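Side-chain contacts in sugar kinase (Agrobacterium tumefaciens, PDB 2RBC), which probably phosphorylates a sugar or related carbohydrate at the expense of ATP, as a putative kinase of the ribokinase (pfkB) family: residues G28-L33 with A285-M290; P58-Q63 with T308-R313; D173-A178 with K183-D188; E221-M226 with G247-E252. All coordinates share one frame; numbering follows the deposited sequence.

Contact 1: G28-L33 with A285-M290; sequences GGKHVL and AMAEGM
Lys30 lies against Ala287 where the first strand of the ribokinase-type alpha/beta domain, strand 31-35, meets the C-terminal end of helix 274-287. Apolar contact comes first. CB of Lys30 rests 3.7 Å from CB of Ala287, the methyl of the last helical turn. Val32, two residues on and inside strand 31-35, brings CG2 to 4.2 Å from CB of Ala287, and the methyl is touched by both residues. Beyond CB the lysine chain bends (chi2 -68°) and then runs alongside the carbonyl of Ala287, its CD 3.7 Å from Ala287 O. Its CG also meets the CG of Glu288 at 4.0 Å, aliphatic part against aliphatic part.

Polar contact goes through water. One water takes the N-H of Lys30 and donates to Glu288 OE2, fastening the strand's entry to the acidic side chain; OE1 of the same carboxylate makes a salt bridge with Arg319. The helix itself finishes in a Schellman motif: Gly289, at positive phi, donates its N-H to Met286 O, and Met290 N reaches back to Ala285 O. On the strand side, backbone bonds to Arg82 and Asp159 hold the segment in the large sheet, between strands 82-90 and 160-163. The carbonyl of Ala287, near the end of the helix, gets a second water as donor, 2.7 Å from Ala287 O, and that water in turn accepts a weak bond from Lys30 NZ at 3.4 Å.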
loop_
_atom_site.group_PDB
_atom_site.type_symbol
_atom_site.label_atom_id
_atom_site.label_comp_id
_atom_site.label_asym_id
_atom_site.label_seq_id
_atom_site.Cartn_x
_atom_site.Cartn_y
_atom_site.Cartn_z
ATOM N N GLY A 28 30.183 15.682 12.615
ATOM C CA GLY A 28 30.993 14.517 13.087
ATOM C C GLY A 28 30.081 13.388 13.534
ATOM O O GLY A 28 29.091 13.055 12.860
ATOM N N GLY A 29 30.391 12.809 14.686
ATOM C CA GLY A 29 29.669 11.668 15.182
ATOM C C GLY A 29 30.309 10.393 14.677
ATOM O O GLY A 29 30.866 10.343 13.581
ATOM N N LYS A 30 30.188 9.342 15.462
ATOM C CA LYS A 30 30.654 8.050 15.029
ATOM C C LYS A 30 29.834 7.549 13.850
ATOM O O LYS A 30 28.663 7.860 13.713
ATOM C CB LYS A 30 30.602 7.049 16.191
ATOM C CG LYS A 30 31.505 7.464 17.371
ATOM C CD LYS A 30 32.977 7.389 17.017
ATOM C CE LYS A 30 33.857 7.987 18.093
ATOM N NZ LYS A 30 35.214 7.457 17.967
ATOM N N HIS A 31 30.476 6.739 13.025
ATOM C CA HIS A 31 29.890 6.214 11.836
ATOM C C HIS A 31 29.542 4.738 12.019
ATOM O O HIS A 31 30.410 3.917 12.284
ATOM C CB HIS A 31 30.863 6.385 10.683
ATOM C CG HIS A 31 30.216 6.270 9.345
ATOM N ND1 HIS A 31 30.888 6.535 8.173
ATOM C CD2 HIS A 31 28.944 5.953 8.988
ATOM C CE1 HIS A 31 30.059 6.355 7.152
ATOM N NE2 HIS A 31 28.879 5.987 7.622
ATOM N N VAL A 32 28.250 4.425 11.901
ATOM C CA VAL A 32 27.717 3.071 12.073
ATOM C C VAL A 32 27.163 2.582 10.715
ATOM O O VAL A 32 26.370 3.283 10.099
ATOM C CB VAL A 32 26.590 3.045 13.115
ATOM C CG1 VAL A 32 26.070 1.642 13.284
ATOM C CG2 VAL A 32 27.047 3.621 14.474
ATOM N N LEU A 33 27.621 1.417 10.266
ATOM C CA LEU A 33 27.039 0.655 9.174
ATOM C C LEU A 33 25.892 -0.193 9.658
ATOM O O LEU A 33 26.065 -1.055 10.510
ATOM C CB LEU A 33 28.048 -0.294 8.543
ATOM C CG LEU A 33 27.575 -1.161 7.353
ATOM C CD1 LEU A 33 27.040 -0.308 6.123
ATOM C CD2 LEU A 33 28.681 -2.109 6.910
ATOM N N ALA A 285 25.977 4.003 20.708
ATOM C CA ALA A 285 26.590 4.064 22.063
ATOM C C ALA A 285 27.880 3.206 22.142
ATOM O O ALA A 285 28.881 3.603 22.743
ATOM C CB ALA A 285 25.580 3.645 23.135
HETATM N N MSE A 286 27.843 2.011 21.532
HETATM C CA MSE A 286 29.035 1.168 21.424
HETATM C C MSE A 286 30.165 1.810 20.601
HETATM O O MSE A 286 31.321 1.778 21.018
HETATM C CB MSE A 286 28.704 -0.212 20.841
HETATM C CG MSE A 286 27.788 -1.062 21.672
HETATM SE SE MSE A 286 28.374 -1.409 23.502
HETATM C CE MSE A 286 27.447 0.099 24.425
ATOM N N ALA A 287 29.834 2.413 19.472
ATOM C CA ALA A 287 30.817 3.108 18.643
ATOM C C ALA A 287 31.448 4.259 19.461
ATOM O O ALA A 287 32.669 4.525 19.391
ATOM C CB ALA A 287 30.158 3.605 17.341
ATOM N N GLU A 288 30.635 4.878 20.315
ATOM C CA GLU A 288 31.104 5.914 21.229
ATOM C C GLU A 288 31.884 5.419 22.475
ATOM O O GLU A 288 32.392 6.243 23.208
ATOM C CB GLU A 288 29.924 6.774 21.718
ATOM C CG GLU A 288 29.181 7.499 20.652
ATOM C CD GLU A 288 28.000 8.327 21.159
ATOM O OE1 GLU A 288 27.686 8.291 22.384
ATOM O OE2 GLU A 288 27.409 9.040 20.310
ATOM N N GLY A 289 31.909 4.111 22.742
ATOM C CA GLY A 289 32.622 3.553 23.862
ATOM C C GLY A 289 31.883 3.708 25.178
ATOM O O GLY A 289 32.491 3.784 26.246
HETATM N N MSE A 290 30.565 3.748 25.123
HETATM C CA MSE A 290 29.778 3.997 26.320
HETATM C C MSE A 290 29.695 2.739 27.187
HETATM O O MSE A 290 29.654 1.641 26.661
HETATM C CB MSE A 290 28.362 4.409 25.906
HETATM C CG MSE A 290 27.606 5.065 26.996
HETATM SE SE MSE A 290 25.907 5.766 26.341
HETATM C CE MSE A 290 26.670 6.912 25.023
HETATM O O HOH W 1 28.863 10.080 17.924
HETATM O O HOH W 2 34.802 4.061 17.869
#

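Contact 2: P58-Q63 with T308-R313; sequences PYEVLQ and TVFGGR
Glu60 and Phe310 both swing their CG anti to the backbone N (chi1 -171° and 171°), and this sends the carboxylate and the phenyl ring past each other in opposite directions. They meet where strand 60-66, an outermost strand of the four-stranded lid-like sheet of this ribokinase-family fold, faces the loop after helix 292-307. Glu60 is extended beyond CG and brings its carboxyl end to the ring obliquely, OE2 3.6 Å from Phe310 CD2, with the two planes 50° apart. This is van der Waals contact; the charge is answered at OE1 by a salt bridge to Arg45 of the adjacent strand 39-45, a residue that the Phe310 side chain also touches.

Two residues on, Leu62 points to the same side of the strand and sets its CB 4.3 Å from Phe310 CE2. The turn in the loop is made by Gly311 and Gly312, both at positive phi, and their N-H groups both bond to OD2 of Asp270. The second subunit of the dimer meets this strand too: Val61 O accepts a hydrogen bond from Arg119 of that subunit. Back at the loop, the methyl CD2 of Leu62 presses on the glycine backbone, 3.6 Å from both Gly311 O and Gly311 CA.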
loop_
_atom_site.group_PDB
_atom_site.type_symbol
_atom_site.label_atom_id
_atom_site.label_comp_id
_atom_site.label_asym_id
_atom_site.label_seq_id
_atom_site.Cartn_x
_atom_site.Cartn_y
_atom_site.Cartn_z
ATOM N N PRO A 58 -9.368 5.093 6.709
ATOM C CA PRO A 58 -8.298 5.590 7.571
ATOM C C PRO A 58 -8.448 7.078 7.867
ATOM O O PRO A 58 -8.911 7.830 7.015
ATOM C CB PRO A 58 -7.040 5.374 6.731
ATOM C CG PRO A 58 -7.533 5.446 5.286
ATOM C CD PRO A 58 -8.956 4.977 5.295
ATOM N N TYR A 59 -8.029 7.522 9.040
ATOM C CA TYR A 59 -8.053 8.949 9.274
ATOM C C TYR A 59 -6.714 9.600 9.095
ATOM O O TYR A 59 -6.649 10.817 9.018
ATOM C CB TYR A 59 -8.680 9.323 10.612
ATOM C CG TYR A 59 -8.031 8.746 11.814
ATOM C CD1 TYR A 59 -7.011 9.417 12.469
ATOM C CD2 TYR A 59 -8.504 7.568 12.355
ATOM C CE1 TYR A 59 -6.441 8.886 13.632
ATOM C CE2 TYR A 59 -7.944 7.024 13.490
ATOM C CZ TYR A 59 -6.923 7.678 14.135
ATOM O OH TYR A 59 -6.367 7.077 15.264
ATOM N N GLU A 60 -5.657 8.807 8.995
ATOM C CA GLU A 60 -4.323 9.310 8.737
ATOM C C GLU A 60 -3.589 8.236 7.953
ATOM O O GLU A 60 -3.780 7.052 8.213
ATOM C CB GLU A 60 -3.603 9.591 10.061
ATOM C CG GLU A 60 -2.316 10.315 9.916
ATOM C CD GLU A 60 -1.749 10.771 11.244
ATOM O OE1 GLU A 60 -2.432 10.601 12.277
ATOM O OE2 GLU A 60 -0.622 11.276 11.224
ATOM N N VAL A 61 -2.806 8.638 6.959
ATOM C CA VAL A 61 -2.022 7.679 6.147
ATOM C C VAL A 61 -0.600 8.222 5.996
ATOM O O VAL A 61 -0.410 9.372 5.622
ATOM C CB VAL A 61 -2.668 7.406 4.750
ATOM C CG1 VAL A 61 -1.818 6.435 3.911
ATOM C CG2 VAL A 61 -4.121 6.896 4.900
ATOM N N LEU A 62 0.389 7.383 6.272
ATOM C CA LEU A 62 1.806 7.751 6.144
ATOM C C LEU A 62 2.521 6.685 5.353
ATOM O O LEU A 62 2.449 5.504 5.694
ATOM C CB LEU A 62 2.474 7.865 7.517
ATOM C CG LEU A 62 3.982 8.240 7.658
ATOM C CD1 LEU A 62 4.254 9.682 7.181
ATOM C CD2 LEU A 62 4.516 8.012 9.055
ATOM N N GLN A 63 3.207 7.120 4.299
ATOM C CA GLN A 63 4.143 6.287 3.577
ATOM C C GLN A 63 5.555 6.614 3.994
ATOM O O GLN A 63 5.978 7.767 3.908
ATOM C CB GLN A 63 3.979 6.467 2.088
ATOM C CG GLN A 63 2.624 5.975 1.609
ATOM C CD GLN A 63 2.541 5.850 0.092
ATOM O OE1 GLN A 63 2.519 6.839 -0.604
ATOM N NE2 GLN A 63 2.453 4.628 -0.401
ATOM N N THR A 308 5.650 7.259 21.590
ATOM C CA THR A 308 4.622 8.246 21.852
ATOM C C THR A 308 4.123 8.982 20.633
ATOM O O THR A 308 3.248 9.822 20.754
ATOM C CB THR A 308 5.127 9.261 22.902
ATOM O OG1 THR A 308 6.213 10.016 22.356
ATOM C CG2 THR A 308 5.563 8.525 24.150
ATOM N N VAL A 309 4.675 8.669 19.459
ATOM C CA VAL A 309 4.326 9.298 18.188
ATOM C C VAL A 309 3.858 8.245 17.174
ATOM O O VAL A 309 4.542 7.255 16.938
ATOM C CB VAL A 309 5.566 10.029 17.617
ATOM C CG1 VAL A 309 5.305 10.663 16.257
ATOM C CG2 VAL A 309 6.022 11.102 18.612
ATOM N N PHE A 310 2.703 8.476 16.571
ATOM C CA PHE A 310 2.276 7.660 15.435
ATOM C C PHE A 310 3.245 7.786 14.270
ATOM O O PHE A 310 3.578 8.884 13.830
ATOM C CB PHE A 310 0.896 8.093 14.918
ATOM C CG PHE A 310 0.523 7.439 13.625
ATOM C CD1 PHE A 310 0.130 6.101 13.602
ATOM C CD2 PHE A 310 0.623 8.118 12.429
ATOM C CE1 PHE A 310 -0.169 5.485 12.437
ATOM C CE2 PHE A 310 0.329 7.483 11.251
ATOM C CZ PHE A 310 -0.085 6.172 11.269
ATOM N N GLY A 311 3.665 6.643 13.732
ATOM C CA GLY A 311 4.262 6.618 12.408
ATOM C C GLY A 311 5.554 5.833 12.269
ATOM O O GLY A 311 6.452 6.280 11.588
ATOM N N GLY A 312 5.657 4.660 12.889
ATOM C CA GLY A 312 6.854 3.861 12.699
ATOM C C GLY A 312 8.099 4.498 13.273
ATOM O O GLY A 312 8.107 4.908 14.431
ATOM N N ARG A 313 9.133 4.632 12.450
ATOM C CA ARG A 313 10.366 5.288 12.864
ATOM C C ARG A 313 10.291 6.812 13.013
ATOM O O ARG A 313 11.229 7.417 13.566
ATOM C CB ARG A 313 11.511 4.918 11.907
ATOM C CG ARG A 313 11.365 5.391 10.473
ATOM C CD ARG A 313 12.688 5.383 9.719
ATOM N NE ARG A 313 12.524 5.808 8.344
ATOM C CZ ARG A 313 12.579 7.070 7.916
ATOM N NH1 ARG A 313 12.852 8.070 8.747
ATOM N NH2 ARG A 313 12.336 7.333 6.643
#

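Contact 3: D173-A178 with K183-D188; sequences DVLTVA and KPAILD
A beta-alpha-beta crossover of the Rossmann-like core, strand 160-163, helix 168-180 and strand 185-189, brings Leu175 and Ala178 down onto Ala185. Over the short segments compared, helix and strand run nearly antiparallel, at 153°, with their axes 8.0 Å apart at closest approach. Leu175 reaches the strand with both branches: CD2 lies over the backbone, 3.5 Å from Ala185 C and 3.6 Å from Ile186 O, and CD1 approaches CB of Leu187 more loosely. The small Ala185 lets the helix come close, its CB only 3.6 Å from the carbonyl O of Leu175. Ala178 completes the apolar patch, CB to CB of Ala185 at 4.0 Å.

Where the chain turns back, Lys183 N donates to Ala178 O at 3.0 Å, a fairly straight bond (160° at the hydrogen) that ties the start of the returning segment to the helix. CB of Lys183 still lies against Ala178 O, but the end of the chain leads away, and NZ bonds to Phe158 O.

The contact is buried: on the helix 168-180 face of the sheet, Leu175 and Ala178 also lean on Val163 and Val161 of strand 160-163, and Ala178 meets Ile155 of helix 152-155; Ile186, pointing away from helix 168-180, packs on Ala283 and Met286 of helix 274-287.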
loop_
_atom_site.group_PDB
_atom_site.type_symbol
_atom_site.label_atom_id
_atom_site.label_comp_id
_atom_site.label_asym_id
_atom_site.label_seq_id
_atom_site.Cartn_x
_atom_site.Cartn_y
_atom_site.Cartn_z
ATOM N N ASP A 173 28.924 -11.908 6.952
ATOM C CA ASP A 173 30.192 -11.357 6.492
ATOM C C ASP A 173 30.526 -10.054 7.168
ATOM O O ASP A 173 31.689 -9.809 7.535
ATOM C CB ASP A 173 30.132 -11.058 5.012
ATOM C CG ASP A 173 30.433 -12.246 4.155
ATOM O OD1 ASP A 173 30.828 -13.322 4.691
ATOM O OD2 ASP A 173 30.274 -12.090 2.913
ATOM N N VAL A 174 29.526 -9.189 7.303
ATOM C CA VAL A 174 29.755 -7.883 7.930
ATOM C C VAL A 174 30.164 -8.043 9.421
ATOM O O VAL A 174 31.097 -7.376 9.919
ATOM C CB VAL A 174 28.522 -6.960 7.760
ATOM C CG1 VAL A 174 28.670 -5.737 8.667
ATOM C CG2 VAL A 174 28.351 -6.531 6.234
ATOM N N LEU A 175 29.465 -8.929 10.126
ATOM C CA LEU A 175 29.805 -9.203 11.512
ATOM C C LEU A 175 31.232 -9.745 11.641
ATOM O O LEU A 175 31.982 -9.295 12.480
ATOM C CB LEU A 175 28.826 -10.178 12.195
ATOM C CG LEU A 175 27.399 -9.686 12.429
ATOM C CD1 LEU A 175 26.493 -10.866 12.916
ATOM C CD2 LEU A 175 27.353 -8.506 13.404
ATOM N N THR A 176 31.567 -10.734 10.817
ATOM C CA THR A 176 32.880 -11.360 10.845
ATOM C C THR A 176 34.005 -10.379 10.605
ATOM O O THR A 176 34.989 -10.334 11.379
ATOM C CB THR A 176 32.956 -12.504 9.840
ATOM O OG1 THR A 176 31.939 -13.450 10.180
ATOM C CG2 THR A 176 34.366 -13.210 9.878
ATOM N N VAL A 177 33.879 -9.596 9.543
ATOM C CA VAL A 177 34.953 -8.659 9.164
ATOM C C VAL A 177 35.064 -7.586 10.268
ATOM O O VAL A 177 36.153 -7.316 10.790
ATOM C CB VAL A 177 34.690 -8.037 7.743
ATOM C CG1 VAL A 177 35.730 -6.940 7.403
ATOM C CG2 VAL A 177 34.690 -9.151 6.672
ATOM N N ALA A 178 33.917 -7.054 10.724
ATOM C CA ALA A 178 33.945 -6.011 11.741
ATOM C C ALA A 178 34.652 -6.485 13.029
ATOM O O ALA A 178 35.500 -5.780 13.615
ATOM C CB ALA A 178 32.514 -5.534 12.054
ATOM N N LYS A 183 36.048 -4.017 15.929
ATOM C CA LYS A 183 34.924 -3.093 15.987
ATOM C C LYS A 183 33.759 -3.802 16.641
ATOM O O LYS A 183 33.690 -5.037 16.636
ATOM C CB LYS A 183 34.542 -2.600 14.585
ATOM C CG LYS A 183 35.623 -1.700 14.016
ATOM C CD LYS A 183 35.452 -1.440 12.583
ATOM C CE LYS A 183 36.662 -0.675 12.029
ATOM N NZ LYS A 183 36.929 0.713 12.619
ATOM N N PRO A 184 32.873 -3.028 17.298
ATOM C CA PRO A 184 31.628 -3.636 17.735
ATOM C C PRO A 184 30.874 -4.152 16.520
ATOM O O PRO A 184 30.743 -3.435 15.527
ATOM C CB PRO A 184 30.866 -2.473 18.379
ATOM C CG PRO A 184 31.895 -1.484 18.747
ATOM C CD PRO A 184 32.952 -1.606 17.674
ATOM N N ALA A 185 30.413 -5.399 16.628
ATOM C CA ALA A 185 29.745 -6.145 15.598
ATOM C C ALA A 185 28.427 -6.609 16.205
ATOM O O ALA A 185 28.374 -7.597 16.940
ATOM C CB ALA A 185 30.644 -7.330 15.144
ATOM N N ILE A 186 27.368 -5.848 15.965
ATOM C CA ILE A 186 26.125 -5.968 16.737
ATOM C C ILE A 186 25.055 -6.669 15.912
ATOM O O ILE A 186 24.806 -6.323 14.754
ATOM C CB ILE A 186 25.665 -4.577 17.258
ATOM C CG1 ILE A 186 26.813 -3.929 18.085
ATOM C CG2 ILE A 186 24.430 -4.707 18.129
ATOM C CD1 ILE A 186 26.850 -2.484 18.069
ATOM N N LEU A 187 24.432 -7.679 16.518
ATOM C CA LEU A 187 23.347 -8.399 15.902
ATOM C C LEU A 187 22.045 -7.989 16.547
ATOM O O LEU A 187 21.900 -8.130 17.740
ATOM C CB LEU A 187 23.543 -9.909 16.039
ATOM C CG LEU A 187 22.400 -10.806 15.516
ATOM C CD1 LEU A 187 22.147 -10.674 14.006
ATOM C CD2 LEU A 187 22.627 -12.281 15.896
ATOM N N ASP A 188 21.116 -7.497 15.724
ATOM C CA ASP A 188 19.713 -7.333 16.065
ATOM C C ASP A 188 19.114 -8.713 15.871
ATOM O O ASP A 188 18.924 -9.164 14.753
ATOM C CB ASP A 188 19.075 -6.304 15.123
ATOM C CG ASP A 188 17.554 -6.264 15.214
ATOM O OD1 ASP A 188 16.950 -6.927 16.110
ATOM O OD2 ASP A 188 16.967 -5.525 14.385
#

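Contact 4: E221-M226 with G247-E252; sequences ETVKDM and GCWWTE
Val223 and Lys224, consecutive residues in the first turn of helix 223-233, share the indole of Trp249. Val223 takes the six-membered part: CG1 approaches CE3 obliquely at 3.3 Å, a tight contact, with CD2 and CZ3 somewhat farther off. It gets there because CG1 stands anti to the backbone N (chi1 165°), which carries that methyl toward the strand. Lys224 takes the pyrrole part. Its CA lies over one face, offset toward the rim, and its CB makes an off-centre CH-pi contact, 4.2 Å from the centroid of the five-membered ring and 3.8 Å from NE1.

The next shell sets these groups in place. The lysine chain turns away from the indole, and its ammonium closes a salt bridge with its neighbour, NZ to Asp225 OD1 at 2.8 Å on the syn side, tilted 28° out of the carboxylate plane. Val223 also rests on Val241 of strand 238-242 and on Glu211. Trp249 is fixed in strand 248-251 by backbone bonding to Val241, and its ring meets Phe260 of strand 258-261 with the planes at about 40°. The antiparallel hairpin strands at this end of the large sheet thus offer the tryptophan to the helix.

The chemistry is that of dispersion and weak CH-pi attraction: lysine contributes CA and CB to the indole, while its ammonium is paired with Asp225 and turned away from the ring, so a cation-pi contribution is probably slight.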
loop_
_atom_site.group_PDB
_atom_site.type_symbol
_atom_site.label_atom_id
_atom_site.label_comp_id
_atom_site.label_asym_id
_atom_site.label_seq_id
_atom_site.Cartn_x
_atom_site.Cartn_y
_atom_site.Cartn_z
ATOM N N GLU A 221 10.190 -19.316 28.741
ATOM C CA GLU A 221 9.048 -18.412 28.705
ATOM C C GLU A 221 9.372 -17.025 29.255
ATOM O O GLU A 221 8.906 -16.038 28.723
ATOM C CB GLU A 221 7.914 -19.039 29.498
ATOM C CG GLU A 221 6.578 -18.326 29.383
ATOM C CD GLU A 221 5.514 -18.981 30.288
ATOM O OE1 GLU A 221 5.736 -20.142 30.760
ATOM O OE2 GLU A 221 4.457 -18.324 30.525
ATOM N N THR A 222 10.165 -16.966 30.313
ATOM C CA THR A 222 10.396 -15.727 31.045
ATOM C C THR A 222 11.772 -15.190 30.715
ATOM O O THR A 222 12.746 -15.924 30.781
ATOM C CB THR A 222 10.302 -15.989 32.536
ATOM O OG1 THR A 222 8.966 -16.421 32.846
ATOM C CG2 THR A 222 10.634 -14.746 33.321
ATOM N N VAL A 223 11.843 -13.908 30.383
ATOM C CA VAL A 223 13.044 -13.332 29.836
ATOM C C VAL A 223 14.235 -13.485 30.773
ATOM O O VAL A 223 15.301 -13.892 30.322
ATOM C CB VAL A 223 12.858 -11.857 29.421
ATOM C CG1 VAL A 223 14.196 -11.223 29.221
ATOM C CG2 VAL A 223 12.007 -11.791 28.144
ATOM N N LYS A 224 14.041 -13.256 32.072
ATOM C CA LYS A 224 15.170 -13.351 33.000
ATOM C C LYS A 224 15.797 -14.745 32.998
ATOM O O LYS A 224 16.985 -14.874 33.295
ATOM C CB LYS A 224 14.765 -13.010 34.439
ATOM C CG LYS A 224 13.733 -13.939 35.007
ATOM C CD LYS A 224 13.819 -14.119 36.511
ATOM C CE LYS A 224 12.769 -15.205 37.016
ATOM N NZ LYS A 224 13.418 -16.529 37.384
ATOM N N ASP A 225 14.980 -15.771 32.721
ATOM C CA ASP A 225 15.445 -17.162 32.644
ATOM C C ASP A 225 16.204 -17.472 31.356
ATOM O O ASP A 225 16.842 -18.517 31.240
ATOM C CB ASP A 225 14.271 -18.120 32.684
ATOM C CG ASP A 225 13.581 -18.149 34.037
ATOM O OD1 ASP A 225 14.235 -17.860 35.082
ATOM O OD2 ASP A 225 12.396 -18.512 34.026
HETATM N N MSE A 226 16.114 -16.589 30.384
HETATM C CA MSE A 226 16.771 -16.831 29.104
HETATM C C MSE A 226 18.228 -16.387 29.123
HETATM O O MSE A 226 19.048 -16.946 28.425
HETATM C CB MSE A 226 16.024 -16.120 27.989
HETATM C CG MSE A 226 14.592 -16.572 27.875
HETATM SE SE MSE A 226 13.662 -15.460 26.580
HETATM C CE MSE A 226 11.837 -16.031 27.062
ATOM N N GLY A 247 11.412 -3.687 30.319
ATOM C CA GLY A 247 12.809 -3.352 30.523
ATOM C C GLY A 247 13.721 -4.220 29.670
ATOM O O GLY A 247 13.326 -4.766 28.645
ATOM N N CYS A 248 14.946 -4.364 30.136
ATOM C CA CYS A 248 16.021 -5.027 29.386
ATOM C C CYS A 248 16.952 -5.760 30.362
ATOM O O CYS A 248 17.412 -5.179 31.337
ATOM C CB CYS A 248 16.778 -3.982 28.595
ATOM S SG CYS A 248 18.159 -4.645 27.696
ATOM N N TRP A 249 17.167 -7.047 30.105
ATOM C CA TRP A 249 18.089 -7.876 30.859
ATOM C C TRP A 249 19.313 -8.132 30.020
ATOM O O TRP A 249 19.194 -8.308 28.819
ATOM C CB TRP A 249 17.454 -9.227 31.175
ATOM C CG TRP A 249 16.425 -9.177 32.255
ATOM C CD1 TRP A 249 16.618 -9.460 33.570
ATOM C CD2 TRP A 249 15.047 -8.824 32.117
ATOM N NE1 TRP A 249 15.447 -9.312 34.259
ATOM C CE2 TRP A 249 14.461 -8.942 33.390
ATOM C CE3 TRP A 249 14.245 -8.450 31.030
ATOM C CZ2 TRP A 249 13.114 -8.681 33.629
ATOM C CZ3 TRP A 249 12.873 -8.200 31.267
ATOM C CH2 TRP A 249 12.338 -8.301 32.560
ATOM N N TRP A 250 20.495 -8.141 30.633
ATOM C CA TRP A 250 21.711 -8.432 29.849
ATOM C C TRP A 250 22.803 -9.051 30.689
ATOM O O TRP A 250 22.798 -8.964 31.934
ATOM C CB TRP A 250 22.253 -7.161 29.133
ATOM C CG TRP A 250 23.072 -6.196 30.000
ATOM C CD1 TRP A 250 24.418 -6.163 30.122
ATOM C CD2 TRP A 250 22.569 -5.128 30.804
ATOM N NE1 TRP A 250 24.800 -5.148 30.971
ATOM C CE2 TRP A 250 23.678 -4.489 31.395
ATOM C CE3 TRP A 250 21.276 -4.641 31.081
ATOM C CZ2 TRP A 250 23.541 -3.407 32.278
ATOM C CZ3 TRP A 250 21.140 -3.562 31.926
ATOM C CH2 TRP A 250 22.274 -2.948 32.512
ATOM N N THR A 251 23.740 -9.665 29.964
ATOM C CA THR A 251 24.983 -10.174 30.507
ATOM C C THR A 251 26.162 -9.626 29.680
ATOM O O THR A 251 26.123 -9.542 28.443
ATOM C CB THR A 251 25.007 -11.746 30.550
ATOM O OG1 THR A 251 24.863 -12.261 29.228
ATOM C CG2 THR A 251 23.902 -12.336 31.425
ATOM N N GLU A 252 27.220 -9.248 30.391
ATOM C CA GLU A 252 28.460 -8.823 29.765
ATOM C C GLU A 252 29.247 -10.022 29.256
ATOM O O GLU A 252 29.075 -11.154 29.741
ATOM C CB GLU A 252 29.330 -8.083 30.776
ATOM C CG GLU A 252 28.640 -6.929 31.495
ATOM C CD GLU A 252 28.480 -5.686 30.641
ATOM O OE1 GLU A 252 29.080 -5.609 29.532
ATOM O OE2 GLU A 252 27.744 -4.780 31.105
#

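From the N terminus, 28-33 opens the longest loop, which contact 1 closes 252 residues on at 285-290. Segment 58-63 starts within that span, but its partner 308-313 lies beyond the end of it, and contacts 1 and 2 therefore cross. Contacts 3 and 4 are both local closures, one after the other, and both fall inside the two long loops. Contacts 1, 3 and 4 reach the same large sheet; 1 and 3 touch directly, Met286 packing on Pro184 and Ile186, and Leu33 on Val174. Contact 2 stands apart, its centre about 29 Å from that of contact 1, joining the four-stranded sheet to the loop before helix 319-330.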